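Hypothetical protein TTHA1785 (Thermus thermophilus, PDB 2EPG) probably joins RNA ends as a GTP- and manganese-dependent ligase of the RtcB family, sealing 2',3'-cyclic phosphate or 3'-phosphate termini to 5'-hydroxyl termini. Local coordinates at residues D33-A38 and P69-P74; G85-F90 and V354-A359; G28-D33 and Q56-A61. All coordinates share one frame; numbering follows the deposited sequence.

Interaction 1: D33-A38 and P69-P74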
ATOM      1  N   ASP A  33       6.023  17.611 -17.379  1.00 26.50           N
ATOM      2  CA  ASP A  33       7.319  17.220 -16.864  1.00 27.04           C
ATOM      3  C   ASP A  33       7.093  15.979 -15.987  1.00 27.32           C
ATOM      4  O   ASP A  33       5.970  15.695 -15.559  1.00 27.79           O
ATOM      5  CB  ASP A  33       7.895  18.293 -15.921  1.00 25.79           C
ATOM      6  CG  ASP A  33       8.321  19.568 -16.630  1.00 29.51           C
ATOM      7  OD1 ASP A  33       8.500  19.555 -17.863  1.00 28.98           O
ATOM      8  OD2 ASP A  33       8.496  20.594 -15.923  1.00 29.93           O
ATOM      9  N   ALA A  34       8.168  15.260 -15.708  1.00 25.52           N
ATOM     10  CA  ALA A  34       8.118  14.138 -14.796  1.00 28.22           C
ATOM     11  C   ALA A  34       9.112  14.536 -13.694  1.00 30.15           C
ATOM     12  O   ALA A  34      10.063  15.282 -13.949  1.00 30.26           O
ATOM     13  CB  ALA A  34       8.579  12.865 -15.477  1.00 28.12           C
ATOM     14  N   VAL A  35       8.882  14.077 -12.473  1.00 27.99           N
ATOM     15  CA  VAL A  35       9.800  14.364 -11.384  1.00 29.56           C
ATOM     16  C   VAL A  35      10.013  13.080 -10.605  1.00 31.36           C
ATOM     17  O   VAL A  35       9.056  12.354 -10.342  1.00 33.90           O
ATOM     18  CB  VAL A  35       9.231  15.452 -10.427  1.00 29.16           C
ATOM     19  CG1 VAL A  35       9.984  15.422  -9.103  1.00 31.44           C
ATOM     20  CG2 VAL A  35       9.330  16.830 -11.065  1.00 28.12           C
ATOM     21  N   PHE A  36      11.260  12.766 -10.265  1.00 33.51           N
ATOM     22  CA  PHE A  36      11.532  11.564  -9.479  1.00 33.53           C
ATOM     23  C   PHE A  36      12.486  11.862  -8.327  1.00 34.00           C
ATOM     24  O   PHE A  36      13.315  12.770  -8.407  1.00 34.13           O
ATOM     25  CB  PHE A  36      12.077  10.407 -10.344  1.00 34.32           C
ATOM     26  CG  PHE A  36      13.424  10.665 -10.966  1.00 36.31           C
ATOM     27  CD1 PHE A  36      13.530  11.343 -12.178  1.00 35.92           C
ATOM     28  CD2 PHE A  36      14.585  10.203 -10.354  1.00 36.33           C
ATOM     29  CE1 PHE A  36      14.772  11.558 -12.776  1.00 38.52           C
ATOM     30  CE2 PHE A  36      15.838  10.412 -10.938  1.00 38.17           C
ATOM     31  CZ  PHE A  36      15.934  11.092 -12.156  1.00 38.16           C
ATOM     32  N   PHE A  37      12.336  11.114  -7.241  1.00 33.79           N
ATOM     33  CA  PHE A  37      13.171  11.308  -6.070  1.00 34.71           C
ATOM     34  C   PHE A  37      14.219  10.204  -6.003  1.00 36.28           C
ATOM     35  O   PHE A  37      13.907   9.027  -6.189  1.00 35.80           O
ATOM     36  CB  PHE A  37      12.300  11.319  -4.800  1.00 32.77           C
ATOM     37  CG  PHE A  37      11.131  12.272  -4.872  1.00 30.27           C
ATOM     38  CD1 PHE A  37       9.892  11.849  -5.346  1.00 30.08           C
ATOM     39  CD2 PHE A  37      11.282  13.604  -4.510  1.00 29.88           C
ATOM     40  CE1 PHE A  37       8.824  12.739  -5.459  1.00 28.41           C
ATOM     41  CE2 PHE A  37      10.224  14.507  -4.619  1.00 30.45           C
ATOM     42  CZ  PHE A  37       8.992  14.076  -5.096  1.00 28.28           C
ATOM     43  N   ALA A  38      15.470  10.575  -5.747  1.00 39.20           N
ATOM     44  CA  ALA A  38      16.519   9.567  -5.679  1.00 42.41           C
ATOM     45  C   ALA A  38      17.797  10.038  -5.003  1.00 44.53           C
ATOM     46  O   ALA A  38      17.972  11.219  -4.723  1.00 44.13           O
ATOM     47  CB  ALA A  38      16.832   9.068  -7.076  1.00 44.10           C
ATOM     48  N   PRO A  69       3.468  17.062 -11.968  1.00 24.78           N
ATOM     49  CA  PRO A  69       4.264  16.216 -12.858  1.00 22.82           C
ATOM     50  C   PRO A  69       3.964  14.743 -12.619  1.00 25.21           C
ATOM     51  O   PRO A  69       3.384  14.386 -11.596  1.00 23.18           O
ATOM     52  CB  PRO A  69       5.682  16.533 -12.431  1.00 22.22           C
ATOM     53  CG  PRO A  69       5.525  16.534 -10.901  1.00 23.68           C
ATOM     54  CD  PRO A  69       4.184  17.295 -10.697  1.00 23.87           C
ATOM     55  N   ALA A  70       4.366  13.896 -13.563  1.00 25.53           N
ATOM     56  CA  ALA A  70       4.215  12.459 -13.395  1.00 27.70           C
ATOM     57  C   ALA A  70       5.359  12.194 -12.412  1.00 27.38           C
ATOM     58  O   ALA A  70       6.430  12.787 -12.564  1.00 27.28           O
ATOM     59  CB  ALA A  70       4.458  11.722 -14.734  1.00 25.58           C
ATOM     60  N   LEU A  71       5.149  11.317 -11.430  1.00 28.03           N
ATOM     61  CA  LEU A  71       6.164  11.058 -10.408  1.00 27.82           C
ATOM     62  C   LEU A  71       6.576   9.623 -10.171  1.00 28.78           C
ATOM     63  O   LEU A  71       5.835   8.680 -10.454  1.00 28.94           O
ATOM     64  CB  LEU A  71       5.694  11.603  -9.055  1.00 30.99           C
ATOM     65  CG  LEU A  71       5.521  13.104  -8.872  1.00 34.65           C
ATOM     66  CD1 LEU A  71       4.226  13.372  -8.138  1.00 35.28           C
ATOM     67  CD2 LEU A  71       6.727  13.668  -8.110  1.00 34.97           C
ATOM     68  N   ALA A  72       7.761   9.478  -9.589  1.00 27.78           N
ATOM     69  CA  ALA A  72       8.309   8.172  -9.239  1.00 31.05           C
ATOM     70  C   ALA A  72       9.122   8.304  -7.951  1.00 31.41           C
ATOM     71  O   ALA A  72       9.906   9.248  -7.802  1.00 33.18           O
ATOM     72  CB  ALA A  72       9.196   7.643 -10.353  1.00 27.64           C
HETATM   73  N   MSE A  73       8.919   7.355  -7.039  1.00 31.84           N
HETATM   74  CA  MSE A  73       9.606   7.289  -5.740  1.00 35.45           C
HETATM   75  C   MSE A  73      11.036   6.738  -5.854  1.00 35.01           C
HETATM   76  O   MSE A  73      11.410   6.186  -6.890  1.00 35.17           O
HETATM   77  CB  MSE A  73       8.793   6.410  -4.776  1.00 36.15           C
HETATM   78  CG  MSE A  73       7.440   6.993  -4.428  1.00 38.00           C
HETATM   79 SE   MSE A  73       7.672   8.721  -3.588  1.00 51.86          SE
HETATM   80  CE  MSE A  73       6.214   9.684  -4.336  1.00 34.89           C
ATOM     81  N   PRO A  74      11.843   6.858  -4.777  1.00 35.06           N
ATOM     82  CA  PRO A  74      13.226   6.369  -4.792  1.00 36.47           C
ATOM     83  C   PRO A  74      13.405   4.889  -5.101  1.00 38.18           C
ATOM     84  O   PRO A  74      14.470   4.488  -5.549  1.00 39.91           O
ATOM     85  CB  PRO A  74      13.746   6.737  -3.401  1.00 34.86           C
ATOM     86  CG  PRO A  74      12.993   7.953  -3.072  1.00 32.94           C
ATOM     87  CD  PRO A  74      11.580   7.572  -3.519  1.00 34.20           C
TER
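Phe37 has the most surface buried by the pairing of 33-38 with 69-74, two parallel neighbours in a sheet, followed by Val35. Phe37 sets its CG anti to its own carbonyl carbon (chi1 -51°), which brings the ring beside Leu71 and Met73. Its CE1 then lies 3.5 Å from Leu71 CD2, the two side chains crossing obliquely. Selenomethionine Met73 runs alongside, bent at chi2 and chi3, and its SE sits 5.2 Å from the Phe37 ring centroid, an oblique Met-aromatic contact. At the base of the same side chain, Phe37 CB meets Pro74 CG at 3.8 Å.

Val35 spreads its two methyls over different partners. CG1, anti to the backbone N (chi1 163°), lies beside Leu71 CD2, while CG2 reaches the ring of Pro69, 3.8 Å from its CG. A cis peptide bond precedes that proline.

The backbones are joined by four hydrogen bonds in the alternating parallel pattern. Val35 spans both directions: its N donates to Ala70 O (2.8 Å), nearly along the C=O axis, and its O accepts Ala72 N. Phe37 N then donates to Ala72 O at 3.1 Å, and Ala70 N to Asp33 O.

Ala34, Phe36, Ala70 and Ala72 point to the face opposite Val35 and Leu71, where helix 52-60 packs through Leu57 and Leu54. Strand 21-24 flanks 34-37 and strand 86-90 flanks 70-73, while Ala470 and Ile472, at and just beyond the end of helix 462-470, touch Phe37.

Interaction 2: G85-F90 and V354-A359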
ATOM      1  N   GLY A  85       6.524   2.203  -8.157  1.00 30.46           N
ATOM      2  CA  GLY A  85       7.015   3.341  -7.406  1.00 29.34           C
ATOM      3  C   GLY A  85       6.445   4.617  -8.025  1.00 30.64           C
ATOM      4  O   GLY A  85       6.812   5.720  -7.645  1.00 32.85           O
ATOM      5  N   GLY A  86       5.529   4.473  -8.977  1.00 29.67           N
ATOM      6  CA  GLY A  86       4.971   5.645  -9.626  1.00 29.85           C
ATOM      7  C   GLY A  86       3.707   6.250  -9.030  1.00 27.75           C
ATOM      8  O   GLY A  86       2.901   5.564  -8.415  1.00 27.83           O
ATOM      9  N   VAL A  87       3.556   7.556  -9.220  1.00 27.58           N
ATOM     10  CA  VAL A  87       2.403   8.314  -8.761  1.00 24.68           C
ATOM     11  C   VAL A  87       2.019   9.175  -9.958  1.00 25.89           C
ATOM     12  O   VAL A  87       2.868   9.888 -10.521  1.00 25.19           O
ATOM     13  CB  VAL A  87       2.760   9.220  -7.555  1.00 27.51           C
ATOM     14  CG1 VAL A  87       1.590  10.148  -7.214  1.00 23.45           C
ATOM     15  CG2 VAL A  87       3.121   8.367  -6.349  1.00 26.32           C
ATOM     16  N   ALA A  88       0.752   9.111 -10.359  1.00 25.04           N
ATOM     17  CA  ALA A  88       0.291   9.894 -11.510  1.00 25.07           C
ATOM     18  C   ALA A  88      -1.138  10.350 -11.292  1.00 24.04           C
ATOM     19  O   ALA A  88      -2.043   9.530 -11.169  1.00 24.05           O
ATOM     20  CB  ALA A  88       0.384   9.048 -12.801  1.00 24.57           C
ATOM     21  N   ALA A  89      -1.334  11.661 -11.250  1.00 23.64           N
ATOM     22  CA  ALA A  89      -2.653  12.231 -11.040  1.00 23.81           C
ATOM     23  C   ALA A  89      -3.264  12.608 -12.396  1.00 25.64           C
ATOM     24  O   ALA A  89      -2.559  13.106 -13.288  1.00 25.41           O
ATOM     25  CB  ALA A  89      -2.543  13.461 -10.131  1.00 23.71           C
ATOM     26  N   PHE A  90      -4.562  12.335 -12.548  1.00 25.68           N
ATOM     27  CA  PHE A  90      -5.291  12.630 -13.777  1.00 25.31           C
ATOM     28  C   PHE A  90      -6.555  13.436 -13.481  1.00 26.35           C
ATOM     29  O   PHE A  90      -7.308  13.095 -12.567  1.00 27.51           O
ATOM     30  CB  PHE A  90      -5.642  11.325 -14.493  1.00 25.84           C
ATOM     31  CG  PHE A  90      -4.449  10.656 -15.144  1.00 24.90           C
ATOM     32  CD1 PHE A  90      -3.640   9.778 -14.425  1.00 24.87           C
ATOM     33  CD2 PHE A  90      -4.122  10.935 -16.465  1.00 24.00           C
ATOM     34  CE1 PHE A  90      -2.524   9.184 -15.014  1.00 24.08           C
ATOM     35  CE2 PHE A  90      -3.002  10.346 -17.064  1.00 25.54           C
ATOM     36  CZ  PHE A  90      -2.205   9.471 -16.342  1.00 23.21           C
ATOM     37  N   VAL A 354      -5.687   9.933  -8.408  1.00 20.87           N
ATOM     38  CA  VAL A 354      -4.269   9.647  -8.214  1.00 22.07           C
ATOM     39  C   VAL A 354      -3.937   8.161  -8.266  1.00 24.14           C
ATOM     40  O   VAL A 354      -4.394   7.393  -7.411  1.00 22.07           O
ATOM     41  CB  VAL A 354      -3.776  10.201  -6.856  1.00 23.24           C
ATOM     42  CG1 VAL A 354      -2.249  10.012  -6.726  1.00 22.80           C
ATOM     43  CG2 VAL A 354      -4.156  11.671  -6.735  1.00 22.19           C
ATOM     44  N   HIS A 355      -3.138   7.774  -9.269  1.00 24.20           N
ATOM     45  CA  HIS A 355      -2.707   6.394  -9.446  1.00 24.09           C
ATOM     46  C   HIS A 355      -1.418   6.241  -8.641  1.00 25.51           C
ATOM     47  O   HIS A 355      -0.477   7.047  -8.771  1.00 24.72           O
ATOM     48  CB  HIS A 355      -2.362   6.070 -10.914  1.00 26.51           C
ATOM     49  CG  HIS A 355      -3.533   6.042 -11.849  1.00 27.90           C
ATOM     50  ND1 HIS A 355      -4.163   7.184 -12.297  1.00 27.46           N
ATOM     51  CD2 HIS A 355      -4.150   5.002 -12.465  1.00 26.73           C
ATOM     52  CE1 HIS A 355      -5.115   6.849 -13.154  1.00 30.50           C
ATOM     53  NE2 HIS A 355      -5.127   5.532 -13.274  1.00 27.17           N
ATOM     54  N   ARG A 356      -1.375   5.202  -7.821  1.00 23.03           N
ATOM     55  CA  ARG A 356      -0.204   4.928  -7.011  1.00 24.29           C
ATOM     56  C   ARG A 356       0.054   3.446  -7.101  1.00 23.49           C
ATOM     57  O   ARG A 356      -0.759   2.651  -6.645  1.00 24.25           O
ATOM     58  CB  ARG A 356      -0.433   5.314  -5.536  1.00 20.84           C
ATOM     59  CG  ARG A 356      -0.628   6.822  -5.258  1.00 22.70           C
ATOM     60  CD  ARG A 356      -0.469   7.144  -3.753  1.00 22.01           C
ATOM     61  NE  ARG A 356      -0.648   8.563  -3.448  1.00 24.33           N
ATOM     62  CZ  ARG A 356      -1.821   9.142  -3.192  1.00 23.34           C
ATOM     63  NH1 ARG A 356      -1.876  10.440  -2.934  1.00 21.48           N
ATOM     64  NH2 ARG A 356      -2.946   8.430  -3.193  1.00 24.81           N
ATOM     65  N   LYS A 357       1.169   3.077  -7.714  1.00 25.15           N
ATOM     66  CA  LYS A 357       1.544   1.674  -7.827  1.00 27.44           C
ATOM     67  C   LYS A 357       2.862   1.570  -7.101  1.00 26.33           C
ATOM     68  O   LYS A 357       3.859   2.149  -7.543  1.00 26.41           O
ATOM     69  CB  LYS A 357       1.750   1.244  -9.284  1.00 28.49           C
ATOM     70  CG  LYS A 357       1.878  -0.281  -9.412  1.00 32.18           C
ATOM     71  CD  LYS A 357       2.702  -0.753 -10.606  1.00 33.19           C
ATOM     72  CE  LYS A 357       2.284  -0.123 -11.907  1.00 32.27           C
ATOM     73  NZ  LYS A 357       2.901  -0.792 -13.083  1.00 33.51           N
ATOM     74  N   GLY A 358       2.874   0.839  -5.994  1.00 27.09           N
ATOM     75  CA  GLY A 358       4.099   0.708  -5.220  1.00 27.83           C
ATOM     76  C   GLY A 358       4.515   2.046  -4.628  1.00 29.71           C
ATOM     77  O   GLY A 358       5.684   2.430  -4.671  1.00 29.99           O
ATOM     78  N   ALA A 359       3.541   2.772  -4.104  1.00 27.37           N
ATOM     79  CA  ALA A 359       3.784   4.066  -3.483  1.00 27.88           C
ATOM     80  C   ALA A 359       2.599   4.242  -2.555  1.00 28.07           C
ATOM     81  O   ALA A 359       1.550   3.613  -2.746  1.00 27.40           O
ATOM     82  CB  ALA A 359       3.826   5.177  -4.525  1.00 24.23           C
TER
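Main-chain hydrogen bonds tie 85-90 to 354-359 as antiparallel strands. Ala88 and His355 bond reciprocally; His355 N reaches Ala88 O at 2.8 Å and is nearly straight (171°), with the donor above the carbonyl plane. Lys357 N donates to Gly86 O, and Gly85 N to Lys357 O. Gly85 and Gly86 both face Lys357, a G1 beta bulge.

Among polar side chains, His355 ND1 adds a weak bond to Ala88 O (3.4 Å), in plane at the imidazole edge. NE2 accepts from Ser99 N. The His355 and Phe90 side chains cross at about a right angle, ring planes at 79°, with His355 ND1 3.4 Å from Phe90 CD1. An alanine in place of this histidine would remove both ring nitrogens and would probably loosen the packing beside Phe90 and the hold on Ser99 N.

Apolar contacts cover the other face: Val87 CG1 meets Val354 CG1 at 3.9 Å, and Val87 CG2 meets Ala359 CB. Val354 CG1 also lies over the Arg356 guanidinium, whose NE bonds to Ser407 OG and NH2 salt-bridges Glu345.

Gly358 N bonds to Asn340 OD1, a residue predicted to bind GMP, so this strand end probably helps shape that site. Strand 70-73 flanks 86-90, and strand 332-347 flanks 350-357.

Interaction 3: G28-D33 and Q56-A61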
ATOM      1  N   GLY A  28       9.241  15.521 -26.463  1.00 42.21           N
ATOM      2  CA  GLY A  28       8.561  14.558 -27.310  1.00 39.84           C
ATOM      3  C   GLY A  28       7.066  14.489 -27.065  1.00 38.59           C
ATOM      4  O   GLY A  28       6.380  15.511 -27.106  1.00 36.35           O
ATOM      5  N   LYS A  29       6.563  13.291 -26.789  1.00 38.19           N
ATOM      6  CA  LYS A  29       5.133  13.100 -26.580  1.00 39.35           C
ATOM      7  C   LYS A  29       4.655  13.463 -25.165  1.00 38.71           C
ATOM      8  O   LYS A  29       3.452  13.473 -24.892  1.00 35.63           O
ATOM      9  CB  LYS A  29       4.758  11.647 -26.869  1.00 41.70           C
ATOM     10  CG  LYS A  29       5.507  11.009 -28.031  1.00 47.93           C
ATOM     11  CD  LYS A  29       4.610  10.696 -29.226  1.00 49.30           C
ATOM     12  CE  LYS A  29       4.242  11.962 -29.988  1.00 52.63           C
ATOM     13  NZ  LYS A  29       3.638  11.644 -31.324  1.00 51.13           N
HETATM   14  N   MSE A  30       5.594  13.758 -24.273  1.00 37.35           N
HETATM   15  CA  MSE A  30       5.252  14.098 -22.905  1.00 36.40           C
HETATM   16  C   MSE A  30       4.379  15.336 -22.853  1.00 35.45           C
HETATM   17  O   MSE A  30       4.671  16.346 -23.497  1.00 37.34           O
HETATM   18  CB  MSE A  30       6.520  14.308 -22.088  1.00 36.56           C
HETATM   19  CG  MSE A  30       7.296  13.040 -21.874  1.00 38.22           C
HETATM   20 SE   MSE A  30       9.006  13.385 -21.081  1.00 44.59          SE
HETATM   21  CE  MSE A  30       8.418  13.749 -19.257  1.00 40.84           C
ATOM     22  N   ARG A  31       3.296  15.246 -22.090  1.00 33.00           N
ATOM     23  CA  ARG A  31       2.371  16.363 -21.948  1.00 33.26           C
ATOM     24  C   ARG A  31       2.787  17.265 -20.792  1.00 32.02           C
ATOM     25  O   ARG A  31       2.436  18.441 -20.757  1.00 32.54           O
ATOM     26  CB  ARG A  31       0.953  15.843 -21.719  1.00 32.40           C
ATOM     27  CG  ARG A  31       0.398  15.068 -22.915  1.00 34.23           C
ATOM     28  CD  ARG A  31      -0.931  14.417 -22.589  1.00 35.12           C
ATOM     29  NE  ARG A  31      -1.459  13.624 -23.700  1.00 36.48           N
ATOM     30  CZ  ARG A  31      -2.403  14.046 -24.539  1.00 37.49           C
ATOM     31  NH1 ARG A  31      -2.824  13.259 -25.516  1.00 34.63           N
ATOM     32  NH2 ARG A  31      -2.933  15.256 -24.399  1.00 35.09           N
ATOM     33  N   VAL A  32       3.543  16.697 -19.856  1.00 29.73           N
ATOM     34  CA  VAL A  32       4.007  17.422 -18.683  1.00 28.67           C
ATOM     35  C   VAL A  32       5.394  16.919 -18.322  1.00 27.87           C
ATOM     36  O   VAL A  32       5.879  15.942 -18.893  1.00 27.67           O
ATOM     37  CB  VAL A  32       3.087  17.165 -17.448  1.00 28.47           C
ATOM     38  CG1 VAL A  32       1.667  17.653 -17.714  1.00 27.64           C
ATOM     39  CG2 VAL A  32       3.051  15.661 -17.144  1.00 27.21           C
ATOM     40  N   ASP A  33       6.023  17.611 -17.379  1.00 26.50           N
ATOM     41  CA  ASP A  33       7.319  17.220 -16.864  1.00 27.04           C
ATOM     42  C   ASP A  33       7.093  15.979 -15.987  1.00 27.32           C
ATOM     43  O   ASP A  33       5.970  15.695 -15.559  1.00 27.79           O
ATOM     44  CB  ASP A  33       7.895  18.293 -15.921  1.00 25.79           C
ATOM     45  CG  ASP A  33       8.321  19.568 -16.630  1.00 29.51           C
ATOM     46  OD1 ASP A  33       8.500  19.555 -17.863  1.00 28.98           O
ATOM     47  OD2 ASP A  33       8.496  20.594 -15.923  1.00 29.93           O
ATOM     48  N   GLN A  56       9.696   4.514 -18.701  1.00 37.48           N
ATOM     49  CA  GLN A  56       8.310   4.168 -18.397  1.00 37.30           C
ATOM     50  C   GLN A  56       7.630   5.374 -17.764  1.00 36.44           C
ATOM     51  O   GLN A  56       6.474   5.667 -18.068  1.00 34.63           O
ATOM     52  CB  GLN A  56       8.219   2.995 -17.419  1.00 37.64           C
ATOM     53  CG  GLN A  56       8.598   1.661 -17.990  1.00 37.55           C
ATOM     54  CD  GLN A  56       8.138   0.526 -17.116  1.00 37.72           C
ATOM     55  OE1 GLN A  56       8.338   0.544 -15.900  1.00 39.96           O
ATOM     56  NE2 GLN A  56       7.513  -0.476 -17.726  1.00 38.47           N
ATOM     57  N   LEU A  57       8.343   6.065 -16.873  1.00 35.36           N
ATOM     58  CA  LEU A  57       7.784   7.257 -16.223  1.00 34.36           C
ATOM     59  C   LEU A  57       7.486   8.300 -17.304  1.00 34.22           C
ATOM     60  O   LEU A  57       6.463   8.996 -17.259  1.00 32.68           O
ATOM     61  CB  LEU A  57       8.763   7.841 -15.190  1.00 32.98           C
ATOM     62  CG  LEU A  57       8.268   9.113 -14.476  1.00 32.89           C
ATOM     63  CD1 LEU A  57       7.034   8.770 -13.675  1.00 29.67           C
ATOM     64  CD2 LEU A  57       9.352   9.704 -13.570  1.00 29.87           C
HETATM   65  N   MSE A  58       8.372   8.401 -18.288  1.00 34.43           N
HETATM   66  CA  MSE A  58       8.158   9.351 -19.378  1.00 35.76           C
HETATM   67  C   MSE A  58       6.930   8.970 -20.209  1.00 33.84           C
HETATM   68  O   MSE A  58       6.204   9.839 -20.686  1.00 34.73           O
HETATM   69  CB  MSE A  58       9.408   9.431 -20.264  1.00 39.12           C
HETATM   70  CG  MSE A  58      10.546  10.208 -19.620  1.00 46.00           C
HETATM   71 SE   MSE A  58      12.285   9.868 -20.439  1.00 56.74          SE
HETATM   72  CE  MSE A  58      12.088  11.023 -21.980  1.00 48.31           C
ATOM     73  N   ASN A  59       6.692   7.672 -20.373  1.00 33.80           N
ATOM     74  CA  ASN A  59       5.534   7.201 -21.139  1.00 32.78           C
ATOM     75  C   ASN A  59       4.245   7.600 -20.408  1.00 30.48           C
ATOM     76  O   ASN A  59       3.263   8.007 -21.024  1.00 30.70           O
ATOM     77  CB  ASN A  59       5.578   5.679 -21.292  1.00 33.06           C
ATOM     78  CG  ASN A  59       6.766   5.195 -22.114  1.00 33.57           C
ATOM     79  OD1 ASN A  59       7.130   4.026 -22.039  1.00 37.31           O
ATOM     80  ND2 ASN A  59       7.354   6.071 -22.904  1.00 32.03           N
ATOM     81  N   VAL A  60       4.258   7.468 -19.089  1.00 29.10           N
ATOM     82  CA  VAL A  60       3.106   7.826 -18.270  1.00 27.22           C
ATOM     83  C   VAL A  60       2.732   9.274 -18.578  1.00 25.46           C
ATOM     84  O   VAL A  60       1.559   9.594 -18.745  1.00 25.12           O
ATOM     85  CB  VAL A  60       3.441   7.674 -16.769  1.00 27.70           C
ATOM     86  CG1 VAL A  60       2.307   8.246 -15.907  1.00 24.71           C
ATOM     87  CG2 VAL A  60       3.672   6.193 -16.440  1.00 27.61           C
ATOM     88  N   ALA A  61       3.743  10.133 -18.679  1.00 24.29           N
ATOM     89  CA  ALA A  61       3.550  11.554 -18.961  1.00 25.95           C
ATOM     90  C   ALA A  61       2.928  11.862 -20.324  1.00 28.28           C
ATOM     91  O   ALA A  61       2.600  13.017 -20.602  1.00 27.87           O
ATOM     92  CB  ALA A  61       4.891  12.293 -18.822  1.00 25.97           C
TER
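Ala61 and selenomethionine Met30 carry most of this contact, in which the loop between strands 21-24 and 34-37 lies against 56-61, which runs on from helix 52-60. The methyl of Ala61 points toward the loop and is met from two directions: Met30 CE approaches to 3.8 Å, and Val32 CG2 comes to 4.2 Å. Val32 O is also near this methyl, so the small side chain fits against both loop backbone and side chains.

Met30 reaches the helix with its CG anti to its carbonyl carbon (chi1 -68°), continues extended through chi2, and bends at chi3 (75°). That last turn brings CE to Ala61 while leaving SE against the next side chain, 3.8 Å from Met58 CG. Met58, a second selenomethionine, is likewise bent at chi3 and crosses Met30 obliquely; its CE is 4.0 Å from Met30 SE. Lower on the Met30 chain, CG lies 3.6 Å from Met58 O.

One hydrogen bond joins the segments. Arg31 N donates to Ala61 O at 2.8 Å and is almost straight (171°), with the donor above the carbonyl plane. Beyond this shell, Arg31 NE bonds to Thr62 O, the next carbonyl along, so backbone and side chain of one residue hold two successive carbonyls. Asp33, at the end of the loop, pairs with Arg23 in a salt bridge and accepts from Arg26 N.

Strand 21-24 backs the methionine pair, as Ile24 touches both Met30 and Met58, while Leu57 on the same helix packs on strand 70-73.

In the fold
Interactions 1 and 2 are successive strand pairings, their centres about 10 Å apart, joined where strand 70-73 flanks 86-90: Met73 N is 2.7 Å from Gly85 O and Leu71 O 2.8 Å from Val87 N, both probable hydrogen bonds. Interaction 3 shares Asp33 with interaction 1 and alternates with it along the chain; Leu57 CD2 lies 3.8 Å from both Ala34 CB and Ala72 CB. It reaches interaction 2 through Val60 CG1 and Ala88 CB. Interaction 2 lies closest to the predicted GMP site, with Gly358 about 4 Å from the side chain of His410, the predicted guanylylated histidine; the Met73 side chain, in interaction 1, is about 7 Å from that of His410; interaction 3 is remote.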